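Local atomic coordinates of AlyGC (Glaciecola chathamensis, PDB entry 5GKD), a protein that probably cleaves alginate by beta-elimination, as a marine bacterial lyase of polysaccharide lyase family 6. Residues T30-E35 with F59-S64; D82-T87 with F114-K119; I575-S580 with E610-S615. All coordinates share one frame; numbering follows the deposited sequence.

Interaction 1: residues T30-E35 with F59-S64; sequences TWRDFE and FLTGQS
A chi1 of -68° puts Ser64 OG anti to its own carbonyl carbon, where it meets Phe34 N, and a similar chi1 of -57° sets Asp33 CG beside its backbone N. Ser64 OG accepts from Phe34 N at 2.8 Å and donates to Thr61 O at 2.7 Å. That carbonyl is gripped twice, because Asp33 N also binds Thr61 O (2.9 Å), coming from the face opposite to the serine hydroxyl. Asp33 OD1 takes the N-H of Gln63 on its anti lone pair (2.9 Å), and a water links the same oxygen to Gln63 OE1. Upstream of Asp33, where the chain turns out of the strand, residues 30-32 pair in parallel with 59-61, with Trp31 N bound to Phe59 O at 2.8 Å in a nearly straight bond and Trp31 O receiving Thr61 N. The Arg32 guanidinium lies flat over Gly62, whose CA sits under its centre, and a water joins Arg32 NH1 to Thr61 OG1. Gly62 has a positive phi, and a CB on it would collide with Asp33 OD1. Glu35 forms a salt bridge with Lys475 of the second subunit. The pairing is that of successive coils of a parallel beta-helix, strand 29-32 lying beside 58-62. Trp31 and Phe34 rest on Pro8 of helix 8-17, and Leu60 packs on Phe80 of strand 73-81.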
loop_
_atom_site.group_PDB
_atom_site.type_symbol
_atom_site.label_atom_id
_atom_site.label_comp_id
_atom_site.label_asym_id
_atom_site.label_seq_id
_atom_site.Cartn_x
_atom_site.Cartn_y
_atom_site.Cartn_z
ATOM N N THR A 30 -7.035 -13.722 -30.610
ATOM C CA THR A 30 -7.043 -13.110 -29.290
ATOM C C THR A 30 -7.984 -11.907 -29.313
ATOM O O THR A 30 -7.756 -10.948 -30.052
ATOM C CB THR A 30 -5.622 -12.711 -28.883
ATOM O OG1 THR A 30 -4.803 -13.889 -28.802
ATOM C CG2 THR A 30 -5.617 -11.992 -27.550
ATOM N N TRP A 31 -9.051 -11.978 -28.528
ATOM C CA TRP A 31 -10.027 -10.898 -28.412
ATOM C C TRP A 31 -9.746 -10.174 -27.109
ATOM O O TRP A 31 -10.059 -10.694 -26.036
ATOM C CB TRP A 31 -11.457 -11.429 -28.425
ATOM C CG TRP A 31 -11.798 -12.209 -29.628
ATOM C CD1 TRP A 31 -11.228 -13.369 -30.040
ATOM C CD2 TRP A 31 -12.801 -11.888 -30.587
ATOM N NE1 TRP A 31 -11.803 -13.788 -31.201
ATOM C CE2 TRP A 31 -12.781 -12.900 -31.557
ATOM C CE3 TRP A 31 -13.723 -10.840 -30.714
ATOM C CZ2 TRP A 31 -13.647 -12.907 -32.644
ATOM C CZ3 TRP A 31 -14.589 -10.845 -31.800
ATOM C CH2 TRP A 31 -14.539 -11.869 -32.753
ATOM N N ARG A 32 -9.167 -8.982 -27.196
ATOM C CA ARG A 32 -8.757 -8.249 -26.010
ATOM C C ARG A 32 -9.838 -7.255 -25.605
ATOM O O ARG A 32 -10.479 -6.638 -26.457
ATOM C CB ARG A 32 -7.421 -7.533 -26.240
ATOM C CG ARG A 32 -6.866 -6.854 -24.986
ATOM C CD ARG A 32 -5.369 -7.061 -24.762
ATOM N NE ARG A 32 -4.970 -6.476 -23.478
ATOM C CZ ARG A 32 -4.442 -7.134 -22.436
ATOM N NH1 ARG A 32 -4.189 -8.447 -22.482
ATOM N NH2 ARG A 32 -4.157 -6.457 -21.328
ATOM N N ASP A 33 -10.055 -7.121 -24.299
ATOM C CA ASP A 33 -11.015 -6.158 -23.761
ATOM C C ASP A 33 -12.402 -6.341 -24.377
ATOM O O ASP A 33 -13.061 -5.377 -24.753
ATOM C CB ASP A 33 -10.529 -4.719 -23.979
ATOM C CG ASP A 33 -9.159 -4.451 -23.365
ATOM O OD1 ASP A 33 -8.767 -5.118 -22.388
ATOM O OD2 ASP A 33 -8.474 -3.546 -23.868
ATOM N N PHE A 34 -12.844 -7.590 -24.489
ATOM C CA PHE A 34 -14.121 -7.931 -25.108
ATOM C C PHE A 34 -15.128 -8.275 -24.012
ATOM O O PHE A 34 -15.122 -9.389 -23.487
ATOM C CB PHE A 34 -13.944 -9.095 -26.078
ATOM C CG PHE A 34 -15.136 -9.340 -26.970
ATOM C CD1 PHE A 34 -16.148 -8.396 -27.084
ATOM C CD2 PHE A 34 -15.245 -10.512 -27.694
ATOM C CE1 PHE A 34 -17.227 -8.619 -27.909
ATOM C CE2 PHE A 34 -16.342 -10.735 -28.512
ATOM C CZ PHE A 34 -17.327 -9.787 -28.617
ATOM N N GLU A 35 -16.012 -7.325 -23.696
ATOM C CA GLU A 35 -17.123 -7.545 -22.768
ATOM C C GLU A 35 -18.303 -8.099 -23.557
ATOM O O GLU A 35 -19.039 -7.351 -24.198
ATOM C CB GLU A 35 -17.496 -6.252 -22.051
ATOM C CG GLU A 35 -16.434 -5.748 -21.108
ATOM C CD GLU A 35 -16.823 -4.461 -20.393
ATOM O OE1 GLU A 35 -17.689 -4.501 -19.490
ATOM O OE2 GLU A 35 -16.242 -3.414 -20.719
ATOM N N PHE A 59 -9.185 -16.840 -27.513
ATOM C CA PHE A 59 -8.825 -16.311 -26.214
ATOM C C PHE A 59 -9.534 -14.993 -26.002
ATOM O O PHE A 59 -9.566 -14.153 -26.904
ATOM C CB PHE A 59 -7.311 -16.108 -26.119
ATOM C CG PHE A 59 -6.532 -17.343 -26.394
ATOM C CD1 PHE A 59 -6.396 -18.317 -25.420
ATOM C CD2 PHE A 59 -5.943 -17.545 -27.630
ATOM C CE1 PHE A 59 -5.679 -19.460 -25.664
ATOM C CE2 PHE A 59 -5.225 -18.701 -27.880
ATOM C CZ PHE A 59 -5.095 -19.658 -26.892
ATOM N N LEU A 60 -10.091 -14.815 -24.818
ATOM C CA LEU A 60 -10.655 -13.546 -24.393
ATOM C C LEU A 60 -9.757 -13.021 -23.285
ATOM O O LEU A 60 -9.682 -13.619 -22.208
ATOM C CB LEU A 60 -12.099 -13.694 -23.930
ATOM C CG LEU A 60 -13.112 -13.545 -25.064
ATOM C CD1 LEU A 60 -13.019 -14.719 -25.992
ATOM C CD2 LEU A 60 -14.524 -13.376 -24.563
ATOM N N THR A 61 -9.085 -11.903 -23.552
ATOM C CA THR A 61 -7.999 -11.419 -22.713
ATOM C C THR A 61 -8.261 -9.978 -22.276
ATOM O O THR A 61 -9.232 -9.336 -22.683
ATOM C CB THR A 61 -6.648 -11.507 -23.438
ATOM O OG1 THR A 61 -6.610 -10.571 -24.532
ATOM C CG2 THR A 61 -6.407 -12.913 -23.958
ATOM N N GLY A 62 -7.377 -9.472 -21.432
ATOM C CA GLY A 62 -7.565 -8.134 -20.903
ATOM C C GLY A 62 -8.837 -8.059 -20.092
ATOM O O GLY A 62 -9.208 -9.001 -19.385
ATOM N N GLN A 63 -9.536 -6.930 -20.209
ATOM C CA GLN A 63 -10.759 -6.705 -19.435
ATOM C C GLN A 63 -11.959 -7.204 -20.233
ATOM O O GLN A 63 -12.809 -6.446 -20.684
ATOM C CB GLN A 63 -10.889 -5.240 -19.038
ATOM C CG GLN A 63 -10.074 -4.902 -17.799
ATOM C CD GLN A 63 -8.598 -5.220 -18.000
ATOM O OE1 GLN A 63 -7.885 -4.481 -18.681
ATOM N NE2 GLN A 63 -8.150 -6.343 -17.461
ATOM N N SER A 64 -11.996 -8.528 -20.398
ATOM C CA SER A 64 -13.062 -9.258 -21.063
ATOM C C SER A 64 -13.948 -9.918 -20.021
ATOM O O SER A 64 -13.522 -10.178 -18.894
ATOM C CB SER A 64 -12.501 -10.333 -21.994
ATOM O OG SER A 64 -11.825 -9.790 -23.095
HETATM O O HOH W 1 -6.504 -4.784 -21.064
HETATM O O HOH W 2 -3.767 -10.359 -24.686
HETATM O O HOH W 3 -13.079 -3.829 -21.482
#

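Interaction 2: residues D82-T87 with F114-K119; sequences DGYTPT and FSNPEK
Gly83 O is approached by both Phe114 and a water: the water donates to it at 2.9 Å and also to Ser115 O, while CA of Phe114 makes a CA-H...O contact of 3.2 Å with it. The Phe114 ring spreads over the peptide that follows, with Tyr84 N 3.4 Å above its centre and Gly83 C nearer the rim. Room here is limited, since a CB on Gly83 would sit tightly against Phe114 CE1. With chi1 at 55°, Tyr84 CG takes the crowded position between its backbone N and carbonyl carbon, and the ring faces Pro117. CD of Pro117 stands 3.3 Å from the ring centroid and only 9° off the normal, a CH-pi contact centred on the face. Asn116 ND2 approaches the same ring obliquely, 3.9 Å from Tyr84 CD2, and reaches Thr85 O through a second water. The other end of that amide closes an Asx turn, Asn116 OD1 accepting from Glu118 N at 3.0 Å. Thr85 OG1 likewise accepts from Thr87 N in an ST turn and is also hydrogen-bonded to Glu89 O. The two loops follow strands 73-81 and 105-112, neighbours in the beta-helix, and Phe114 also packs on Val90 and Trp125. No direct hydrogen bond joins 82-87 to 114-119, so their association rests on the Phe114 ring against the Gly83-Tyr84 peptide, Pro117 against the Tyr84 ring, and bridging waters.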
loop_
_atom_site.group_PDB
_atom_site.type_symbol
_atom_site.label_atom_id
_atom_site.label_comp_id
_atom_site.label_asym_id
_atom_site.label_seq_id
_atom_site.Cartn_x
_atom_site.Cartn_y
_atom_site.Cartn_z
ATOM N N ASP A 82 -4.920 -14.160 -19.372
ATOM C CA ASP A 82 -4.178 -12.903 -19.550
ATOM C C ASP A 82 -5.082 -11.691 -19.365
ATOM O O ASP A 82 -5.112 -10.785 -20.195
ATOM C CB ASP A 82 -3.494 -12.844 -20.916
ATOM C CG ASP A 82 -2.502 -13.972 -21.131
ATOM O OD1 ASP A 82 -1.922 -14.474 -20.151
ATOM O OD2 ASP A 82 -2.296 -14.351 -22.294
ATOM N N GLY A 83 -5.834 -11.680 -18.273
ATOM C CA GLY A 83 -6.677 -10.536 -17.984
ATOM C C GLY A 83 -7.482 -10.728 -16.720
ATOM O O GLY A 83 -7.118 -11.519 -15.847
ATOM N N TYR A 84 -8.573 -9.971 -16.621
ATOM C CA TYR A 84 -9.456 -10.028 -15.466
ATOM C C TYR A 84 -10.682 -9.176 -15.757
ATOM O O TYR A 84 -10.606 -8.193 -16.498
ATOM C CB TYR A 84 -8.756 -9.568 -14.177
ATOM C CG TYR A 84 -8.123 -8.191 -14.259
ATOM C CD1 TYR A 84 -6.854 -8.020 -14.783
ATOM C CD2 TYR A 84 -8.789 -7.070 -13.801
ATOM C CE1 TYR A 84 -6.275 -6.779 -14.847
ATOM C CE2 TYR A 84 -8.217 -5.822 -13.870
ATOM C CZ TYR A 84 -6.957 -5.687 -14.398
ATOM O OH TYR A 84 -6.377 -4.454 -14.470
ATOM N N THR A 85 -11.818 -9.583 -15.198
ATOM C CA THR A 85 -13.063 -8.912 -15.522
ATOM C C THR A 85 -13.074 -7.501 -14.935
ATOM O O THR A 85 -12.651 -7.296 -13.795
ATOM C CB THR A 85 -14.272 -9.682 -15.005
ATOM O OG1 THR A 85 -15.453 -8.961 -15.381
ATOM C CG2 THR A 85 -14.241 -9.839 -13.473
ATOM N N PRO A 86 -13.522 -6.506 -15.703
ATOM C CA PRO A 86 -13.701 -5.161 -15.147
ATOM C C PRO A 86 -14.971 -5.013 -14.318
ATOM O O PRO A 86 -15.145 -3.973 -13.665
ATOM C CB PRO A 86 -13.757 -4.284 -16.401
ATOM C CG PRO A 86 -14.388 -5.164 -17.401
ATOM C CD PRO A 86 -13.892 -6.563 -17.128
ATOM N N THR A 87 -15.867 -6.001 -14.324
ATOM C CA THR A 87 -17.085 -5.913 -13.525
ATOM C C THR A 87 -16.951 -6.802 -12.289
ATOM O O THR A 87 -15.834 -7.107 -11.834
ATOM C CB THR A 87 -18.318 -6.265 -14.377
ATOM O OG1 THR A 87 -18.225 -7.605 -14.853
ATOM C CG2 THR A 87 -18.445 -5.328 -15.578
ATOM N N PHE A 114 -7.144 -15.835 -14.569
ATOM C CA PHE A 114 -7.782 -14.572 -14.955
ATOM C C PHE A 114 -8.048 -13.687 -13.736
ATOM O O PHE A 114 -9.170 -13.218 -13.516
ATOM C CB PHE A 114 -9.079 -14.902 -15.687
ATOM C CG PHE A 114 -9.532 -13.875 -16.671
ATOM C CD1 PHE A 114 -8.832 -13.675 -17.851
ATOM C CD2 PHE A 114 -10.704 -13.176 -16.464
ATOM C CE1 PHE A 114 -9.279 -12.761 -18.787
ATOM C CE2 PHE A 114 -11.170 -12.260 -17.398
ATOM C CZ PHE A 114 -10.447 -12.042 -18.560
ATOM N N SER A 115 -7.021 -13.467 -12.918
ATOM C CA SER A 115 -7.205 -12.890 -11.593
ATOM C C SER A 115 -7.003 -11.387 -11.598
ATOM O O SER A 115 -6.114 -10.869 -12.276
ATOM C CB SER A 115 -6.227 -13.494 -10.582
ATOM O OG SER A 115 -6.480 -14.852 -10.402
ATOM N N ASN A 116 -7.823 -10.699 -10.823
ATOM C CA ASN A 116 -7.580 -9.295 -10.539
ATOM C C ASN A 116 -6.141 -9.087 -10.063
ATOM O O ASN A 116 -5.610 -9.925 -9.348
ATOM C CB ASN A 116 -8.558 -8.809 -9.473
ATOM C CG ASN A 116 -8.616 -7.319 -9.387
ATOM O OD1 ASN A 116 -7.755 -6.684 -8.769
ATOM N ND2 ASN A 116 -9.641 -6.731 -10.027
ATOM N N PRO A 117 -5.495 -7.979 -10.429
ATOM C CA PRO A 117 -4.111 -7.761 -9.974
ATOM C C PRO A 117 -3.957 -7.634 -8.461
ATOM O O PRO A 117 -2.864 -7.906 -7.956
ATOM C CB PRO A 117 -3.692 -6.456 -10.679
ATOM C CG PRO A 117 -4.700 -6.180 -11.688
ATOM C CD PRO A 117 -5.943 -6.973 -11.399
ATOM N N GLU A 118 -4.982 -7.206 -7.724
ATOM C CA GLU A 118 -4.904 -7.080 -6.267
ATOM C C GLU A 118 -5.672 -8.212 -5.608
ATOM O O GLU A 118 -6.854 -8.401 -5.901
ATOM C CB GLU A 118 -5.476 -5.745 -5.770
ATOM C CG GLU A 118 -4.715 -4.522 -6.195
ATOM C CD GLU A 118 -5.257 -3.249 -5.564
ATOM O OE1 GLU A 118 -5.313 -3.165 -4.317
ATOM O OE2 GLU A 118 -5.651 -2.341 -6.330
ATOM N N LYS A 119 -5.018 -8.927 -4.684
ATOM C CA LYS A 119 -5.659 -10.080 -4.050
ATOM C C LYS A 119 -6.966 -9.710 -3.368
ATOM O O LYS A 119 -7.901 -10.512 -3.364
ATOM C CB LYS A 119 -4.718 -10.747 -3.035
ATOM C CG LYS A 119 -3.607 -11.600 -3.655
ATOM C CD LYS A 119 -2.794 -12.340 -2.581
ATOM C CE LYS A 119 -3.592 -13.489 -2.018
ATOM N NZ LYS A 119 -3.062 -13.945 -0.742
HETATM O O HOH W 4 -4.493 -11.474 -14.683
HETATM O O HOH W 5 -11.412 -11.612 -13.088
HETATM O O HOH W 6 -11.588 -8.433 -11.384
#

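Interaction 3: residues I575-S580 with E610-S615; sequences IEVQDS and ENSNVS
The amide of Gln578 and the carboxylate of Glu610 belong to side chains that run side by side, yet their planes are turned 69° apart. CG of Gln578 lies anti to its carbonyl carbon, and a bend at chi2 (-69°) brings CD alongside Glu610 CB. NE2 of Gln578 gives an N-H, within its own amide plane, to the anti lone pair of Glu610 OE1 at 2.8 Å. The same nitrogen donates to Glu576 OE1 at 3.1 Å, meeting that carboxylate from above its plane. The amide therefore stands between two like charges, Glu576 OE1 and Glu610 OE1 being 5.0 Å apart, and would be expected to ease their repulsion. An alanine in place of Gln578 would probably leave Glu610 OE1 and Glu576 OE1 without their shared donor. One residue on, the carboxylate of Asp579 and the amide of Asn611 lie side by side and almost coplanar, 6° apart, with Asp579 OD1 only 3.0 Å from Asn611 CB. Both residues have positive phi, the left-handed helical conformation, which here turns each of these two coils of the parallel beta-helix at a corner; Asn549 and Asn642 touch this pair from the adjoining coils. Before the corner Glu610 N binds Val577 O, and at it Asp579 N binds Glu610 O at 3.1 Å. Each corner is then buttressed by a serine. Ser612 OG donates to Glu610 O (2.9 Å) from above the carbonyl plane and accepts from Ser580 N across the contact at 3.2 Å. Ser580 OG gives its proton to Gln578 O in the same manner and also accepts from Ser550 N of the preceding coil. Past the turn, Asn613 N meets Ser580 O at 2.8 Å. Val577 lays CG1 near the Ser612 hydroxyl and packs on Phe582 and Ile609.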
loop_
_atom_site.group_PDB
_atom_site.type_symbol
_atom_site.label_atom_id
_atom_site.label_comp_id
_atom_site.label_asym_id
_atom_site.label_seq_id
_atom_site.Cartn_x
_atom_site.Cartn_y
_atom_site.Cartn_z
ATOM N N ILE A 575 7.576 -18.822 4.981
ATOM C CA ILE A 575 8.897 -18.261 5.209
ATOM C C ILE A 575 9.634 -19.260 6.086
ATOM O O ILE A 575 9.159 -19.596 7.177
ATOM C CB ILE A 575 8.822 -16.880 5.877
ATOM C CG1 ILE A 575 8.109 -15.897 4.954
ATOM C CG2 ILE A 575 10.200 -16.360 6.213
ATOM C CD1 ILE A 575 7.656 -14.646 5.656
ATOM N N GLU A 576 10.765 -19.765 5.603
ATOM C CA GLU A 576 11.523 -20.780 6.326
ATOM C C GLU A 576 12.977 -20.356 6.489
ATOM O O GLU A 576 13.657 -20.072 5.500
ATOM C CB GLU A 576 11.458 -22.124 5.611
ATOM C CG GLU A 576 11.509 -23.267 6.596
ATOM C CD GLU A 576 12.128 -24.507 6.032
ATOM O OE1 GLU A 576 11.992 -25.566 6.686
ATOM O OE2 GLU A 576 12.743 -24.418 4.945
ATOM N N VAL A 577 13.446 -20.333 7.732
ATOM C CA VAL A 577 14.814 -19.969 8.078
ATOM C C VAL A 577 15.449 -21.151 8.803
ATOM O O VAL A 577 14.948 -21.586 9.850
ATOM C CB VAL A 577 14.864 -18.710 8.952
ATOM C CG1 VAL A 577 16.289 -18.368 9.304
ATOM C CG2 VAL A 577 14.181 -17.534 8.240
ATOM N N GLN A 578 16.549 -21.671 8.248
ATOM C CA GLN A 578 17.276 -22.805 8.819
ATOM C C GLN A 578 18.757 -22.468 8.914
ATOM O O GLN A 578 19.338 -21.951 7.953
ATOM C CB GLN A 578 17.109 -24.078 7.977
ATOM C CG GLN A 578 15.700 -24.597 7.834
ATOM C CD GLN A 578 15.148 -25.154 9.127
ATOM O OE1 GLN A 578 15.895 -25.452 10.058
ATOM N NE2 GLN A 578 13.833 -25.297 9.195
ATOM N N ASP A 579 19.362 -22.756 10.070
ATOM C CA ASP A 579 20.824 -22.755 10.211
ATOM C C ASP A 579 21.448 -21.450 9.721
ATOM O O ASP A 579 22.372 -21.454 8.915
ATOM C CB ASP A 579 21.437 -23.947 9.459
ATOM C CG ASP A 579 20.757 -25.270 9.799
ATOM O OD1 ASP A 579 20.762 -25.643 10.981
ATOM O OD2 ASP A 579 20.205 -25.931 8.893
ATOM N N SER A 580 20.931 -20.319 10.202
ATOM C CA SER A 580 21.339 -19.014 9.693
ATOM C C SER A 580 21.654 -18.066 10.844
ATOM O O SER A 580 21.160 -18.229 11.963
ATOM C CB SER A 580 20.253 -18.408 8.770
ATOM O OG SER A 580 20.078 -19.202 7.603
ATOM N N GLU A 610 14.480 -22.296 12.624
ATOM C CA GLU A 610 15.118 -23.341 13.416
ATOM C C GLU A 610 16.638 -23.276 13.297
ATOM O O GLU A 610 17.179 -22.881 12.265
ATOM C CB GLU A 610 14.635 -24.738 12.996
ATOM C CG GLU A 610 13.173 -25.000 13.263
ATOM C CD GLU A 610 12.724 -26.349 12.729
ATOM O OE1 GLU A 610 12.875 -26.588 11.513
ATOM O OE2 GLU A 610 12.235 -27.176 13.529
ATOM N N ASN A 611 17.318 -23.684 14.376
ATOM C CA ASN A 611 18.770 -23.887 14.386
ATOM C C ASN A 611 19.520 -22.635 13.962
ATOM O O ASN A 611 20.543 -22.700 13.283
ATOM C CB ASN A 611 19.171 -25.066 13.499
ATOM C CG ASN A 611 18.544 -26.377 13.945
ATOM O OD1 ASN A 611 18.485 -26.680 15.146
ATOM N ND2 ASN A 611 18.065 -27.159 12.981
ATOM N N SER A 612 19.006 -21.485 14.351
ATOM C CA SER A 612 19.537 -20.228 13.869
ATOM C C SER A 612 19.987 -19.387 15.047
ATOM O O SER A 612 19.736 -19.715 16.205
ATOM C CB SER A 612 18.491 -19.493 13.022
ATOM O OG SER A 612 18.231 -20.238 11.848
ATOM N N ASN A 613 20.659 -18.289 14.735
ATOM C CA ASN A 613 21.274 -17.459 15.752
ATOM C C ASN A 613 21.050 -15.996 15.410
ATOM O O ASN A 613 21.349 -15.559 14.298
ATOM C CB ASN A 613 22.770 -17.785 15.861
ATOM C CG ASN A 613 23.383 -17.244 17.107
ATOM O OD1 ASN A 613 23.493 -16.035 17.270
ATOM N ND2 ASN A 613 23.778 -18.129 18.012
ATOM N N VAL A 614 20.517 -15.249 16.368
ATOM C CA VAL A 614 20.176 -13.844 16.205
ATOM C C VAL A 614 20.763 -13.080 17.380
ATOM O O VAL A 614 20.479 -13.415 18.536
ATOM C CB VAL A 614 18.652 -13.629 16.152
ATOM C CG1 VAL A 614 18.330 -12.140 16.075
ATOM C CG2 VAL A 614 18.026 -14.402 14.997
ATOM N N SER A 615 21.544 -12.037 17.094
ATOM C CA SER A 615 22.222 -11.294 18.148
ATOM C C SER A 615 22.247 -9.802 17.844
ATOM O O SER A 615 22.578 -9.395 16.726
ATOM C CB SER A 615 23.652 -11.812 18.326
ATOM O OG SER A 615 24.251 -11.222 19.459
#

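The three contacts come in series along the chain and each joins neighbouring coils of a parallel beta-helix. Interactions 1 and 2 lie in the N-terminal beta-helix, their centres about 11 Å apart. They touch directly: Gly62 of interaction 1 probably hydrogen-bonds through its N and O to Asp82 and Tyr84 of interaction 2, so the coils stack from 30-35 through 59-64 and 82-87 to 114-119. Interaction 3 belongs to a second stack of parallel strands, about 47 Å from interaction 1 and about 37 Å from interaction 2 between centres. The corners at Asp33, Asp82, Asp579 and Asn611 share positive phi, so at these corners the two beta-helices turn their chain in a similar way.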